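Local atomic coordinates of nine-heme cytochrome c (Desulfovibrio desulfuricans, PDB entry 1OFW), a protein that carries nine c-type hemes and transfers electrons, possibly as part of a transmembrane redox complex that passes electrons to the cytoplasm for sulfate reduction. Residues A262-L265 with Q266-C270; A216-K220 with P221-C225; Q141-K144 with G145-G148; N194-H197 with R198-L201. All coordinates share one frame; numbering follows the deposited sequence. Where two conformers were deposited one is given.

Interaction 1: residues A262-L265 with Q266-C270; sequences AYHL and QCMGC. With HEC (heme c), chain K.
The methyl CE of Met268 lies over one face of the His264 imidazole, 4.1 Å from the ring centroid and displaced toward the rim, a CH-pi contact. At its edge the same ring meets the porphyrin, and NE2 of His264 binds the heme iron at 2.0 Å. Met268 is four residues on, one helical turn; its side chain runs alongside that of His264 and, extended beyond CG (chi2 176°, chi3 179°), carries CE to the ring and also to the macrocycle, 3.5 Å from CHC of the heme. The Tyr263 ring approaches a propionate arm obliquely, with CD1 3.4 Å from CAD of the heme, while its OH is hydrogen-bonded to a propionate of another heme. Backbone bonds join the turns, among them Cys267 N to Tyr263 O at 2.9 Å; the one from Gly269 N to Leu265 O is weak. His264 and His288 are the two axial ligands of heme 9, whereas Cys267 and Cys270 anchor heme 8, so one helix supplies an axial ligand to one heme and both thioether cysteines to another. This helix, 259-273, is bordered by loops: Ala262 packs on His245, Tyr263 on Cys241 and Met268 on Asp281.

Interaction 2: residues A216-K220 with P221-C225; sequences AFHNK and PEILC. With HEC (heme c), chain F.
A type I beta turn from Lys220 to Ile223 folds the chain back beside His218, an axial ligand of heme 4, and leads to Cys225, a covalent anchor of heme 6. The turn is closed by Ile223 N donating to Lys220 O at 3.1 Å, nearly straight at the hydrogen (164°) although the donor sits above the carbonyl plane. With CG1 of Ile223 anti to the backbone N (chi1 -159°), CG2 packs against the root of His218, 3.7 Å from its CA. Leu224 crosses His218 at about a right angle and lays CD2 over one imidazole face, 3.8 Å from the centroid, a CH-pi contact. NE2 of His218, at the ring edge, binds the iron at 2.0 Å; His218 itself is the central residue of an inverse gamma turn. Ahead of it, Phe217 rests CB on the porphyrin, 3.4 Å from C2A, with the heme methyl CMA over one ring face. The buried Lys220 N has no partner in the model. The contact follows the end of helix 212-217: Phe217 meets Trp126 and Cys130 of helix 124-130, Lys220 touches Ala125, and Pro221 is backbone-bonded to Val172, while His115 completes the iron site.

Interaction 3: residues Q141-K144 with G145-G148; sequences QMQK and GING
Gln141 opens the last turns of helix 139-147, its carbonyl O accepting from Gly145 N at 2.8 Å, while its side-chain OE1 turns back to Thr138 N. Met142 repeats the backbone bond to Ile146 N and adds an apolar contact, CG lying 4.1 Å from Ile146 CD1. The methionine chain leaves with CG anti to the backbone N (chi1 179°) and bends at chi2, so that CE too comes within 4.2 Å of Ile146 CD1. Met142 also packs against Pro18, Pro32 and Met137. Next, Gln143 O accepts from Asn147 N at 2.8 Å. The two side chains are joined through one water, which donates to Gln143 OE1 at 2.7 Å and to Asn147 OD1 at 3.2 Å. Lys144 comes last: its O takes a weak bond from Gly148 N and, in the Schellman motif that ends the helix, the N-H of Thr149. Gly148 is the C-prime residue, with positive phi (87°), and its N also makes a weak bond to Gly145 O. The bonding is consistent with one orientation of the Gln143 amide: NE2 donates to Asn24 O and OE1 accepts from the water. The water spends both protons on the two side-chain oxygens, a polar bridge on one flank of the helix, while the Met142 and Ile146 pair forms an apolar flank.

Interaction 4: residues N194-H197 with R198-L201; sequences NFTH and RRHL. With HEC (heme c), chain J.
Thr196 and His200 meet where strand 193-195 turns into helix 197-206, in an HxxH sequence whose two histidines bind different hemes, His197 the iron of heme 6 and His200 that of heme 8. Thr196 stands at the N-cap position and at the centre of an inverse gamma turn, yet its hydroxyl makes no capping bond. With OG1 lying between the backbone N and the carbonyl carbon (chi1 55°), the hydroxyl instead donates to propionate O2A of heme 8 at 2.9 Å and accepts from His200 ND1. That N-H is shared: ND1 of His200 lies 2.9 Å from both Thr196 OG1 and Thr196 O, both near the imidazole plane, and the sharing bends both bonds (132° to OG1, 141° to O). The carbonyl is used twice, taking His200 N nearly end-on at 2.9 Å and ND1 from above its plane. These bonds fix the rotation of the ligand ring and would probably make it a stronger electron donor to the iron. Arg199, extended from CG to NE, makes a longer hydrogen bond to the other propionate oxygen, NE to O1A at 3.3 Å. Leu201 N is satisfied by His197 O at 3.1 Å; Arg198 NH2 donates to Ala177 O, and its NE weakly to Pro174 O. Phe195 completes the setting edge-to-face: its CE1 sits over the centre of the His200 ring, 3.5 Å from ND1 of His200.

Overall arrangement
From the N terminus the order is interaction 3, 4, 2 and 1, strictly in series, with no nesting or crossing. All are local: interaction 3 ends helix 139-147, interaction 4 joins strand 193-195 to helix 197-206, interaction 2 closes a tight turn after helix 212-217, and interaction 1 lies within helix 259-273. The last three share the second cytochrome c3-like region and are tied through hemes: heme 8 takes an axial ligand from interaction 4 and its cysteines from interaction 1, while heme 6 joins interactions 4 and 2. Interaction 2 also reaches heme 4, between the two clusters. Interaction 3 stands apart, its centre about 49 Å from that of interaction 1.

Interaction 1: residues A262-L265 with Q266-C270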
# COMPACT_ATOMS: atom_id res chain seq x y z
N ALA A 262 -7.14 11.81 20.85
CA ALA A 262 -6.83 10.60 20.10
C ALA A 262 -8.10 10.02 19.47
O ALA A 262 -8.13 9.72 18.26
CB ALA A 262 -6.13 9.60 20.98
N TYR A 263 -9.18 9.87 20.25
CA TYR A 263 -10.44 9.41 19.69
C TYR A 263 -10.94 10.37 18.63
O TYR A 263 -11.29 9.99 17.51
CB TYR A 263 -11.50 9.28 20.78
CG TYR A 263 -11.33 8.15 21.77
CD1 TYR A 263 -11.36 8.42 23.12
CD2 TYR A 263 -11.15 6.82 21.40
CE1 TYR A 263 -11.23 7.42 24.07
CE2 TYR A 263 -11.01 5.81 22.34
CZ TYR A 263 -11.04 6.11 23.68
OH TYR A 263 -10.91 5.13 24.66
N HIS A 264 -10.95 11.66 18.98
CA HIS A 264 -11.51 12.61 18.00
C HIS A 264 -10.77 12.62 16.69
O HIS A 264 -11.31 12.62 15.60
CB HIS A 264 -11.56 13.99 18.64
CG HIS A 264 -12.69 14.17 19.60
ND1 HIS A 264 -12.73 15.26 20.46
CD2 HIS A 264 -13.81 13.46 19.82
CE1 HIS A 264 -13.84 15.16 21.17
NE2 HIS A 264 -14.53 14.09 20.83
N LEU A 265 -9.43 12.68 16.79
CA LEU A 265 -8.64 12.76 15.56
C LEU A 265 -8.72 11.51 14.73
O LEU A 265 -8.74 11.58 13.50
CB LEU A 265 -7.15 13.00 15.93
CG LEU A 265 -6.86 14.40 16.46
CD1 LEU A 265 -5.45 14.42 17.08
CD2 LEU A 265 -7.01 15.42 15.34
N GLN A 266 -8.80 10.34 15.36
CA GLN A 266 -8.90 9.12 14.58
C GLN A 266 -10.29 8.95 13.98
O GLN A 266 -10.41 8.74 12.77
CB GLN A 266 -8.61 7.87 15.43
CG GLN A 266 -8.30 6.63 14.61
CD GLN A 266 -7.73 5.47 15.44
OE1 GLN A 266 -6.51 5.28 15.53
NE2 GLN A 266 -8.65 4.77 15.97
N CYS A 267 -11.34 9.05 14.81
CA CYS A 267 -12.72 8.84 14.33
C CYS A 267 -13.03 9.91 13.29
O CYS A 267 -13.50 9.64 12.18
CB CYS A 267 -13.72 8.94 15.49
SG CYS A 267 -13.46 7.91 16.93
N MET A 268 -12.80 11.17 13.61
CA MET A 268 -13.12 12.23 12.69
C MET A 268 -12.19 12.24 11.48
O MET A 268 -12.58 12.69 10.40
CB MET A 268 -13.06 13.61 13.35
CG MET A 268 -13.98 13.78 14.55
SD MET A 268 -13.71 15.42 15.28
CE MET A 268 -14.88 15.43 16.63
N GLY A 269 -10.97 11.77 11.62
CA GLY A 269 -10.02 11.78 10.51
C GLY A 269 -10.47 10.92 9.37
O GLY A 269 -10.40 11.27 8.20
N CYS A 270 -10.95 9.73 9.73
CA CYS A 270 -11.47 8.84 8.69
C CYS A 270 -12.75 9.39 8.11
O CYS A 270 -12.94 9.43 6.88
CB CYS A 270 -11.73 7.43 9.23
SG CYS A 270 -12.56 6.43 7.94
FE HEC K . -16.37 13.58 21.45
CHA HEC K . -15.09 11.96 24.14
CHB HEC K . -16.52 16.53 23.27
CHC HEC K . -17.66 15.25 18.74
CHD HEC K . -16.21 10.73 19.63
NA HEC K . -15.86 14.15 23.28
C1A HEC K . -15.38 13.30 24.29
C2A HEC K . -15.25 14.03 25.53
C3A HEC K . -15.70 15.27 25.30
C4A HEC K . -16.04 15.38 23.90
CMA HEC K . -15.88 16.41 26.32
CAA HEC K . -14.72 13.45 26.86
CBA HEC K . -15.77 12.47 27.45
CGA HEC K . -16.90 13.10 28.22
O1A HEC K . -16.72 14.21 28.76
O2A HEC K . -17.95 12.42 28.26
NB HEC K . -17.03 15.43 21.12
C1B HEC K . -17.02 16.51 21.99
C2B HEC K . -17.64 17.67 21.34
C3B HEC K . -17.94 17.31 20.09
C4B HEC K . -17.51 15.93 19.93
CMB HEC K . -17.88 19.01 22.05
CAB HEC K . -18.59 18.12 18.97
CBB HEC K . -17.58 19.22 18.50
NC HEC K . -16.88 13.12 19.58
C1C HEC K . -17.40 13.91 18.58
C2C HEC K . -17.68 13.11 17.41
C3C HEC K . -17.32 11.82 17.69
C4C HEC K . -16.77 11.84 19.04
CMC HEC K . -18.32 13.61 16.12
CAC HEC K . -17.52 10.58 16.84
CBC HEC K . -17.01 10.67 15.39
ND HEC K . -15.65 11.76 21.76
C1D HEC K . -15.75 10.66 20.92
C2D HEC K . -15.29 9.47 21.60
C3D HEC K . -15.02 9.81 22.86
C4D HEC K . -15.23 11.24 22.98
CMD HEC K . -15.19 8.09 20.91
CAD HEC K . -14.58 8.94 24.07
CBD HEC K . -15.86 8.73 24.96
CGD HEC K . -15.52 8.26 26.38
O1D HEC K . -16.39 8.50 27.29
O2D HEC K . -14.43 7.69 26.56

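Interaction 2: residues A216-K220 with P221-C225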
# COMPACT_ATOMS: atom_id res chain seq x y z
N ALA A 216 -3.35 -7.20 -2.48
CA ALA A 216 -1.94 -7.48 -2.48
C ALA A 216 -1.18 -6.91 -1.30
O ALA A 216 -0.32 -7.58 -0.75
CB ALA A 216 -1.28 -6.88 -3.74
N PHE A 217 -1.50 -5.67 -0.92
CA PHE A 217 -0.73 -4.99 0.13
C PHE A 217 -1.32 -5.22 1.53
O PHE A 217 -0.57 -5.10 2.50
CB PHE A 217 -0.59 -3.49 -0.17
CG PHE A 217 0.47 -3.29 -1.26
CD1 PHE A 217 0.13 -3.26 -2.59
CD2 PHE A 217 1.78 -3.17 -0.88
CE1 PHE A 217 1.16 -3.11 -3.54
CE2 PHE A 217 2.78 -2.98 -1.80
CZ PHE A 217 2.46 -2.92 -3.13
N HIS A 218 -2.59 -5.59 1.60
CA HIS A 218 -3.22 -5.95 2.90
C HIS A 218 -2.90 -7.40 3.13
O HIS A 218 -3.74 -8.29 2.93
CB HIS A 218 -4.70 -5.67 2.82
CG HIS A 218 -5.10 -4.25 2.60
ND1 HIS A 218 -6.36 -3.91 2.22
CD2 HIS A 218 -4.45 -3.06 2.67
CE1 HIS A 218 -6.48 -2.59 2.09
NE2 HIS A 218 -5.30 -2.06 2.36
N ASN A 219 -1.65 -7.65 3.48
CA ASN A 219 -1.13 -9.00 3.29
C ASN A 219 -0.84 -9.75 4.58
O ASN A 219 -0.03 -10.68 4.57
CB ASN A 219 0.12 -8.92 2.41
CG ASN A 219 1.14 -7.94 2.94
OD1 ASN A 219 1.25 -7.62 4.12
ND2 ASN A 219 1.93 -7.39 2.00
N LYS A 220 -1.45 -9.39 5.70
CA LYS A 220 -1.43 -10.16 6.94
C LYS A 220 -2.90 -10.29 7.36
O LYS A 220 -3.66 -9.35 7.13
CB LYS A 220 -0.62 -9.53 8.04
CG LYS A 220 0.84 -9.29 7.78
CD LYS A 220 1.69 -10.53 7.85
CE LYS A 220 3.18 -10.25 7.78
NZ LYS A 220 3.86 -11.23 6.89
N PRO A 221 -3.35 -11.40 7.90
CA PRO A 221 -4.80 -11.54 8.14
C PRO A 221 -5.38 -10.46 9.05
O PRO A 221 -6.54 -10.06 8.87
CB PRO A 221 -4.87 -12.91 8.82
CG PRO A 221 -3.68 -13.64 8.30
CD PRO A 221 -2.59 -12.61 8.25
N GLU A 222 -4.65 -9.99 10.04
CA GLU A 222 -5.17 -8.97 10.93
C GLU A 222 -4.76 -7.55 10.57
O GLU A 222 -4.90 -6.60 11.36
CB GLU A 222 -4.68 -9.22 12.37
CG GLU A 222 -4.73 -10.71 12.71
CD GLU A 222 -3.42 -11.41 12.36
OE1 GLU A 222 -2.57 -11.02 11.50
OE2 GLU A 222 -3.22 -12.47 13.02
N ILE A 223 -4.24 -7.31 9.36
CA ILE A 223 -3.68 -6.00 9.08
C ILE A 223 -4.68 -4.87 9.13
O ILE A 223 -4.32 -3.75 9.50
CB ILE A 223 -2.95 -6.02 7.71
CG1 ILE A 223 -1.95 -4.87 7.61
CG2 ILE A 223 -3.93 -6.03 6.56
CD1 ILE A 223 -0.93 -4.94 6.50
N LEU A 224 -5.96 -5.10 8.78
CA LEU A 224 -6.89 -3.97 8.76
C LEU A 224 -7.20 -3.52 10.19
O LEU A 224 -7.62 -2.36 10.34
CB LEU A 224 -8.15 -4.31 7.99
CG LEU A 224 -7.94 -4.71 6.53
CD1 LEU A 224 -9.31 -5.08 5.92
CD2 LEU A 224 -7.22 -3.62 5.73
N CYS A 225 -6.96 -4.40 11.15
CA CYS A 225 -7.13 -3.98 12.54
C CYS A 225 -6.17 -2.85 12.90
O CYS A 225 -6.46 -2.01 13.76
CB CYS A 225 -6.91 -5.14 13.51
SG CYS A 225 -7.76 -6.68 13.13
FE HEC F . -4.96 -0.06 2.49
CHA HEC F . -1.72 -0.72 3.48
CHB HEC F . -3.92 0.16 -0.73
CHC HEC F . -8.17 0.48 1.47
CHD HEC F . -5.97 -0.14 5.75
NA HEC F . -3.20 -0.24 1.58
C1A HEC F . -1.97 -0.46 2.14
C2A HEC F . -0.92 -0.36 1.15
C3A HEC F . -1.53 -0.10 -0.04
C4A HEC F . -2.96 -0.06 0.22
CMA HEC F . -0.87 0.14 -1.40
CAA HEC F . 0.56 -0.51 1.45
CBA HEC F . 1.11 0.76 2.17
CGA HEC F . 1.32 1.88 1.19
O1A HEC F . 1.99 1.66 0.16
O2A HEC F . 0.80 3.00 1.37
NB HEC F . -5.86 0.26 0.73
C1B HEC F . -5.27 0.34 -0.52
C2B HEC F . -6.23 0.66 -1.53
C3B HEC F . -7.43 0.77 -0.92
C4B HEC F . -7.19 0.50 0.50
CMB HEC F . -5.83 0.86 -3.02
CAB HEC F . -8.79 1.12 -1.52
CBB HEC F . -9.24 0.13 -2.60
NC HEC F . -6.71 0.17 3.44
C1C HEC F . -7.93 0.33 2.82
C2C HEC F . -8.99 0.34 3.83
C3C HEC F . -8.38 0.21 5.03
C4C HEC F . -6.95 0.06 4.80
CMC HEC F . -10.48 0.49 3.53
CAC HEC F . -9.02 0.27 6.43
CBC HEC F . -10.07 -0.83 6.69
ND HEC F . -4.01 -0.30 4.23
C1D HEC F . -4.63 -0.34 5.50
C2D HEC F . -3.62 -0.63 6.50
C3D HEC F . -2.44 -0.80 5.88
C4D HEC F . -2.69 -0.60 4.47
CMD HEC F . -3.94 -0.74 7.99
CAD HEC F . -1.08 -1.20 6.48
CBD HEC F . -0.07 -0.01 6.50
CGD HEC F . 1.36 -0.58 6.71
O1D HEC F . 1.64 -0.98 7.84
O2D HEC F . 2.17 -0.62 5.77

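Interaction 3: residues Q141-K144 with G145-G148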
# COMPACT_ATOMS: atom_id res chain seq x y z
N GLN A 141 20.42 -17.38 -13.50
CA GLN A 141 19.35 -16.59 -14.13
C GLN A 141 19.36 -15.15 -13.63
O GLN A 141 19.20 -14.19 -14.37
CB GLN A 141 18.01 -17.27 -13.84
CG GLN A 141 17.68 -18.40 -14.81
CD GLN A 141 16.49 -19.21 -14.34
OE1 GLN A 141 16.16 -19.35 -13.18
NE2 GLN A 141 15.82 -19.77 -15.34
N MET A 142 19.58 -14.97 -12.33
CA MET A 142 19.71 -13.58 -11.79
C MET A 142 20.79 -12.81 -12.47
O MET A 142 20.63 -11.64 -12.83
CB MET A 142 19.93 -13.71 -10.27
CG MET A 142 20.10 -12.35 -9.59
SD MET A 142 18.53 -11.44 -9.55
CE MET A 142 18.94 -10.13 -8.40
N GLN A 143 21.97 -13.47 -12.69
CA GLN A 143 23.06 -12.78 -13.36
C GLN A 143 22.71 -12.37 -14.77
O GLN A 143 22.96 -11.28 -15.25
CB GLN A 143 24.34 -13.66 -13.44
CG GLN A 143 25.00 -13.86 -12.07
CD GLN A 143 25.47 -12.53 -11.50
OE1 GLN A 143 26.23 -11.81 -12.16
NE2 GLN A 143 24.94 -12.19 -10.33
N LYS A 144 22.06 -13.31 -15.48
CA LYS A 144 21.66 -12.97 -16.84
C LYS A 144 20.65 -11.84 -16.88
O LYS A 144 20.64 -11.00 -17.77
CB LYS A 144 21.12 -14.20 -17.57
CG LYS A 144 22.11 -15.37 -17.62
CD LYS A 144 21.54 -16.58 -18.36
CE LYS A 144 22.68 -17.33 -19.05
NZ LYS A 144 22.44 -18.81 -19.09
N GLY A 145 19.79 -11.83 -15.84
CA GLY A 145 18.80 -10.76 -15.79
C GLY A 145 19.43 -9.40 -15.64
O GLY A 145 19.13 -8.38 -16.24
N ILE A 146 20.41 -9.42 -14.73
CA ILE A 146 21.15 -8.20 -14.45
C ILE A 146 21.92 -7.72 -15.67
O ILE A 146 21.87 -6.51 -15.96
CB ILE A 146 22.10 -8.40 -13.26
CG1 ILE A 146 21.31 -8.64 -11.96
CG2 ILE A 146 23.07 -7.24 -13.20
CD1 ILE A 146 22.19 -9.00 -10.79
N ASN A 147 22.56 -8.69 -16.34
CA ASN A 147 23.35 -8.36 -17.52
C ASN A 147 22.51 -8.18 -18.78
O ASN A 147 23.04 -7.73 -19.81
CB ASN A 147 24.38 -9.45 -17.81
CG ASN A 147 25.17 -9.92 -16.61
OD1 ASN A 147 25.26 -9.25 -15.57
ND2 ASN A 147 25.76 -11.11 -16.75
N GLY A 148 21.23 -8.55 -18.78
CA GLY A 148 20.39 -8.25 -19.92
C GLY A 148 20.47 -9.34 -20.98
O GLY A 148 20.01 -9.13 -22.11
O HOH W 1 26.55 -9.19 -12.64

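Interaction 4: residues N194-H197 with R198-L201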
# COMPACT_ATOMS: atom_id res chain seq x y z
N ASN A 194 -21.18 4.48 21.95
CA ASN A 194 -21.47 3.10 21.61
C ASN A 194 -21.00 2.82 20.18
O ASN A 194 -21.79 2.96 19.24
CB ASN A 194 -22.97 2.81 21.69
CG ASN A 194 -23.44 2.95 23.14
OD1 ASN A 194 -22.84 2.41 24.05
ND2 ASN A 194 -24.52 3.71 23.30
N PHE A 195 -19.73 2.48 20.10
CA PHE A 195 -19.08 2.40 18.77
C PHE A 195 -19.47 1.12 18.06
O PHE A 195 -19.31 0.03 18.61
CB PHE A 195 -17.57 2.52 18.95
CG PHE A 195 -16.75 2.35 17.68
CD1 PHE A 195 -17.04 3.08 16.56
CD2 PHE A 195 -15.72 1.44 17.64
CE1 PHE A 195 -16.30 2.93 15.41
CE2 PHE A 195 -14.97 1.30 16.49
CZ PHE A 195 -15.25 2.05 15.37
N THR A 196 -20.01 1.27 16.86
CA THR A 196 -20.44 0.14 16.05
C THR A 196 -19.26 -0.49 15.33
O THR A 196 -19.07 -0.41 14.12
CB THR A 196 -21.53 0.58 15.06
OG1 THR A 196 -21.04 1.66 14.29
CG2 THR A 196 -22.79 1.12 15.80
N HIS A 197 -18.43 -1.13 16.13
CA HIS A 197 -17.15 -1.67 15.74
C HIS A 197 -17.29 -2.61 14.57
O HIS A 197 -16.59 -2.47 13.54
CB HIS A 197 -16.56 -2.40 16.97
CG HIS A 197 -15.11 -2.79 16.90
ND1 HIS A 197 -14.68 -3.83 16.13
CD2 HIS A 197 -13.98 -2.26 17.41
CE1 HIS A 197 -13.36 -3.95 16.22
NE2 HIS A 197 -12.90 -2.99 17.00
N ARG A 198 -18.15 -3.64 14.69
CA ARG A 198 -18.27 -4.63 13.59
C ARG A 198 -18.92 -4.06 12.35
O ARG A 198 -18.54 -4.35 11.20
CB ARG A 198 -19.02 -5.89 14.07
CG ARG A 198 -18.98 -7.02 13.09
CD ARG A 198 -19.67 -8.25 13.69
NE ARG A 198 -18.88 -8.78 14.80
CZ ARG A 198 -19.31 -9.64 15.72
NH1 ARG A 198 -20.58 -10.06 15.62
NH2 ARG A 198 -18.49 -10.07 16.69
N ARG A 199 -19.92 -3.21 12.52
CA ARG A 199 -20.58 -2.55 11.42
C ARG A 199 -19.55 -1.74 10.60
O ARG A 199 -19.56 -1.84 9.36
CB ARG A 199 -21.65 -1.63 11.94
CG ARG A 199 -22.50 -0.95 10.90
CD ARG A 199 -23.43 0.00 11.64
NE ARG A 199 -24.25 0.84 10.78
CZ ARG A 199 -25.46 0.48 10.35
NH1 ARG A 199 -26.04 -0.68 10.63
NH2 ARG A 199 -26.11 1.33 9.57
N HIS A 200 -18.69 -1.02 11.34
CA HIS A 200 -17.63 -0.20 10.73
C HIS A 200 -16.69 -1.07 9.90
O HIS A 200 -16.50 -0.83 8.69
CB HIS A 200 -16.87 0.54 11.83
CG HIS A 200 -17.38 1.92 12.09
ND1 HIS A 200 -18.54 2.17 12.82
CD2 HIS A 200 -16.90 3.14 11.71
CE1 HIS A 200 -18.72 3.49 12.84
NE2 HIS A 200 -17.74 4.12 12.18
N LEU A 201 -16.09 -2.07 10.50
CA LEU A 201 -15.08 -2.89 9.84
C LEU A 201 -15.72 -3.61 8.65
O LEU A 201 -15.12 -3.68 7.59
CB LEU A 201 -14.44 -3.84 10.81
CG LEU A 201 -13.35 -4.77 10.26
CD1 LEU A 201 -12.21 -3.95 9.68
CD2 LEU A 201 -12.85 -5.71 11.31
FE HEC J . -17.42 6.10 11.90
CHA HEC J . -20.41 6.32 10.30
CHB HEC J . -18.93 6.89 14.87
CHC HEC J . -14.43 5.86 13.49
CHD HEC J . -15.89 5.28 8.92
NA HEC J . -19.29 6.53 12.48
C1A HEC J . -20.41 6.56 11.66
C2A HEC J . -21.58 6.88 12.45
C3A HEC J . -21.16 7.06 13.72
C4A HEC J . -19.74 6.82 13.75
CMA HEC J . -21.93 7.46 14.98
CAA HEC J . -23.00 6.96 11.88
CBA HEC J . -23.73 5.61 12.02
CGA HEC J . -22.98 4.34 12.32
O1A HEC J . -22.69 3.66 11.31
O2A HEC J . -22.70 3.95 13.49
NB HEC J . -16.81 6.39 13.76
C1B HEC J . -17.58 6.67 14.89
C2B HEC J . -16.74 6.71 16.07
C3B HEC J . -15.47 6.42 15.69
C4B HEC J . -15.53 6.21 14.26
CMB HEC J . -17.28 7.04 17.46
CAB HEC J . -14.20 6.32 16.52
CBB HEC J . -14.34 5.49 17.81
NC HEC J . -15.56 5.71 11.29
C1C HEC J . -14.46 5.65 12.13
C2C HEC J . -13.24 5.39 11.36
C3C HEC J . -13.66 5.18 10.11
C4C HEC J . -15.08 5.38 10.05
CMC HEC J . -11.84 5.42 12.00
CAC HEC J . -12.87 4.86 8.81
CBC HEC J . -11.58 4.08 9.00
ND HEC J . -18.03 5.83 10.01
C1D HEC J . -17.25 5.49 8.92
C2D HEC J . -18.08 5.41 7.73
C3D HEC J . -19.34 5.71 8.11
C4D HEC J . -19.33 5.96 9.52
CMD HEC J . -17.57 5.06 6.32
CAD HEC J . -20.55 5.81 7.15
CBD HEC J . -21.39 4.53 7.30
CGD HEC J . -20.86 3.44 6.38
O1D HEC J . -20.28 2.47 6.90
O2D HEC J . -21.04 3.61 5.15